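Local structure of GCN5-related N-acetyltransferase (4MY0) at residues A64-W69 against R105-R110. The protein binds acetyl-coenzyme A and probably transfers its acetyl group to an amine, perhaps that of an aminoglycoside, as a member of the GCN5-related N-acetyltransferase family. Residues are numbered along the deposited sequence; the frame is centred on the assembly and turned at random. Where two conformers were deposited one is given.
Sequences AAARIW and RGVLER
Segment 64-69 of strand 61-75 and segment 105-110 of helix 99-113 face each other through Ala66, Ile68, Val107 and Arg110 and run nearly parallel, 24° apart, with the segment axes approaching to 9.5 Å. Ala66 and Val107 have the closest alpha carbons, CA to CA 7.5 Å. The pair belongs to the GNAT fold, in which the helix that follows the pyrophosphate-binding loop, here 99-113, packs on the central strands. Alternation along the strand turns the CB atoms of Ala66 and Ile68 to the helix and those of Ala65 and Arg67 to the other face.

The contact is apolar and mostly buried. Val107 presents one methyl to each strand residue: its CG2 meets Ala66 CB at 3.9 Å, whereas CG1, anti to the backbone N (chi1 164°), lies against the end of Ile68, 4.1 Å from CD1. Leu54 and Ile85, on the strands that flank 61-75, also touch this valine. The side chain of Ala66 also lies about 4 Å from that of Val88, an acetyl-CoA-binding residue, and about 8 Å from the bound cofactor, so the contact lies close behind the cofactor site.

Ile68 reaches farther. Its CG1 arm slides past Val107 in the opposite direction, carrying CD1 to the helix backbone, 3.8 Å from Val107 O. The CD1 approach is a van der Waals contact; Ser111 OG is hydrogen-bonded to this carbonyl. Arg110 crosses the isoleucine at about a right angle, and bends at chi2 and chi3 turn its guanidinium away from the strand segment, to a hydrogen bond with Gly51 O and a salt bridge with Asp12. What stays at the interface is its aliphatic base, where CG rests 3.9 Å from Ile68 CD1.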
loop_
_atom_site.group_PDB
_atom_site.type_symbol
_atom_site.label_atom_id
_atom_site.label_comp_id
_atom_site.label_asym_id
_atom_site.label_seq_id
_atom_site.Cartn_x
_atom_site.Cartn_y
_atom_site.Cartn_z
ATOM N N ALA C 64 -35.106 -7.989 -15.341
ATOM C CA ALA C 64 -34.862 -7.040 -14.243
ATOM C C ALA C 64 -35.622 -7.457 -12.986
ATOM O O ALA C 64 -36.634 -8.169 -13.065
ATOM C CB ALA C 64 -35.254 -5.614 -14.659
ATOM N N ALA C 65 -35.145 -7.035 -11.822
ATOM C CA ALA C 65 -35.816 -7.427 -10.576
ATOM C C ALA C 65 -35.473 -6.477 -9.436
ATOM O O ALA C 65 -34.422 -5.851 -9.445
ATOM C CB ALA C 65 -35.452 -8.880 -10.196
ATOM N N ALA C 66 -36.374 -6.374 -8.465
ATOM C CA ALA C 66 -36.162 -5.542 -7.285
ATOM C C ALA C 66 -37.058 -6.065 -6.193
ATOM O O ALA C 66 -38.129 -6.628 -6.473
ATOM C CB ALA C 66 -36.497 -4.089 -7.572
ATOM N N ARG C 67 -36.638 -5.909 -4.946
ATOM C CA ARG C 67 -37.487 -6.341 -3.842
ATOM C C ARG C 67 -37.724 -5.231 -2.821
ATOM O O ARG C 67 -36.998 -4.230 -2.775
ATOM C CB ARG C 67 -36.950 -7.622 -3.185
ATOM C CG ARG C 67 -35.593 -7.485 -2.544
ATOM C CD ARG C 67 -34.916 -8.847 -2.354
ATOM N NE ARG C 67 -33.484 -8.742 -2.622
ATOM C CZ ARG C 67 -32.551 -8.559 -1.691
ATOM N NH1 ARG C 67 -31.281 -8.465 -2.052
ATOM N NH2 ARG C 67 -32.879 -8.474 -0.402
ATOM N N ILE C 68 -38.762 -5.418 -2.016
ATOM C CA ILE C 68 -39.186 -4.421 -1.052
ATOM C C ILE C 68 -39.147 -4.987 0.365
ATOM O O ILE C 68 -39.911 -5.890 0.683
ATOM C CB ILE C 68 -40.634 -3.996 -1.359
ATOM C CG1 ILE C 68 -40.743 -3.498 -2.797
ATOM C CG2 ILE C 68 -41.121 -2.914 -0.387
ATOM C CD1 ILE C 68 -42.162 -3.176 -3.196
ATOM N N TRP C 69 -38.270 -4.451 1.216
ATOM C CA TRP C 69 -38.302 -4.795 2.640
ATOM C C TRP C 69 -39.471 -4.095 3.312
ATOM O O TRP C 69 -39.696 -2.896 3.077
ATOM C CB TRP C 69 -37.018 -4.337 3.342
ATOM C CG TRP C 69 -35.810 -5.172 3.074
ATOM C CD1 TRP C 69 -34.810 -4.905 2.184
ATOM C CD2 TRP C 69 -35.454 -6.394 3.728
ATOM N NE1 TRP C 69 -33.863 -5.898 2.232
ATOM C CE2 TRP C 69 -34.233 -6.822 3.175
ATOM C CE3 TRP C 69 -36.053 -7.170 4.725
ATOM C CZ2 TRP C 69 -33.598 -7.996 3.587
ATOM C CZ3 TRP C 69 -35.429 -8.333 5.130
ATOM C CH2 TRP C 69 -34.214 -8.734 4.569
ATOM N N ARG C 105 -41.045 2.189 -11.129
ATOM C CA ARG C 105 -42.413 2.702 -11.059
ATOM C C ARG C 105 -43.368 1.632 -10.542
ATOM O O ARG C 105 -44.264 1.931 -9.751
ATOM C CB ARG C 105 -42.877 3.246 -12.406
ATOM C CG ARG C 105 -42.191 4.559 -12.748
ATOM C CD ARG C 105 -42.589 5.075 -14.112
ATOM N NE ARG C 105 -41.677 6.137 -14.538
ATOM C CZ ARG C 105 -40.903 6.065 -15.619
ATOM N NH1 ARG C 105 -40.947 4.987 -16.396
ATOM N NH2 ARG C 105 -40.099 7.075 -15.934
ATOM N N GLY C 106 -43.165 0.383 -10.972
ATOM C CA GLY C 106 -43.954 -0.726 -10.458
ATOM C C GLY C 106 -43.678 -0.922 -8.975
ATOM O O GLY C 106 -44.587 -1.223 -8.200
ATOM N N VAL C 107 -42.421 -0.739 -8.581
ATOM C CA VAL C 107 -42.035 -0.845 -7.177
ATOM C C VAL C 107 -42.711 0.219 -6.300
ATOM O O VAL C 107 -43.242 -0.088 -5.220
ATOM C CB VAL C 107 -40.500 -0.800 -7.003
ATOM C CG1 VAL C 107 -40.132 -0.523 -5.558
ATOM C CG2 VAL C 107 -39.866 -2.101 -7.465
ATOM N N LEU C 108 -42.708 1.464 -6.764
ATOM C CA LEU C 108 -43.367 2.536 -6.022
ATOM C C LEU C 108 -44.858 2.282 -5.917
ATOM O O LEU C 108 -45.472 2.518 -4.875
ATOM C CB LEU C 108 -43.136 3.880 -6.696
ATOM C CG LEU C 108 -41.714 4.440 -6.641
ATOM C CD1 LEU C 108 -41.693 5.844 -7.220
ATOM C CD2 LEU C 108 -41.164 4.439 -5.230
ATOM N N GLU C 109 -45.453 1.801 -6.997
ATOM C CA GLU C 109 -46.882 1.517 -6.970
ATOM C C GLU C 109 -47.212 0.397 -5.973
ATOM O O GLU C 109 -48.156 0.518 -5.182
ATOM C CB GLU C 109 -47.393 1.182 -8.374
ATOM C CG GLU C 109 -48.904 1.297 -8.484
ATOM C CD GLU C 109 -49.422 2.619 -7.918
ATOM O OE1 GLU C 109 -48.835 3.683 -8.227
ATOM O OE2 GLU C 109 -50.412 2.595 -7.150
ATOM N N ARG C 110 -46.425 -0.677 -5.983
ATOM C CA ARG C 110 -46.651 -1.776 -5.033
ATOM C C ARG C 110 -46.489 -1.264 -3.596
ATOM O O ARG C 110 -47.307 -1.558 -2.721
ATOM C CB ARG C 110 -45.690 -2.943 -5.309
ATOM C CG ARG C 110 -45.813 -4.124 -4.331
ATOM C CD ARG C 110 -47.235 -4.720 -4.313
ATOM N NE ARG C 110 -47.713 -5.048 -5.656
ATOM C CZ ARG C 110 -47.389 -6.156 -6.319
ATOM N NH1 ARG C 110 -46.584 -7.060 -5.766
ATOM N NH2 ARG C 110 -47.864 -6.364 -7.539
#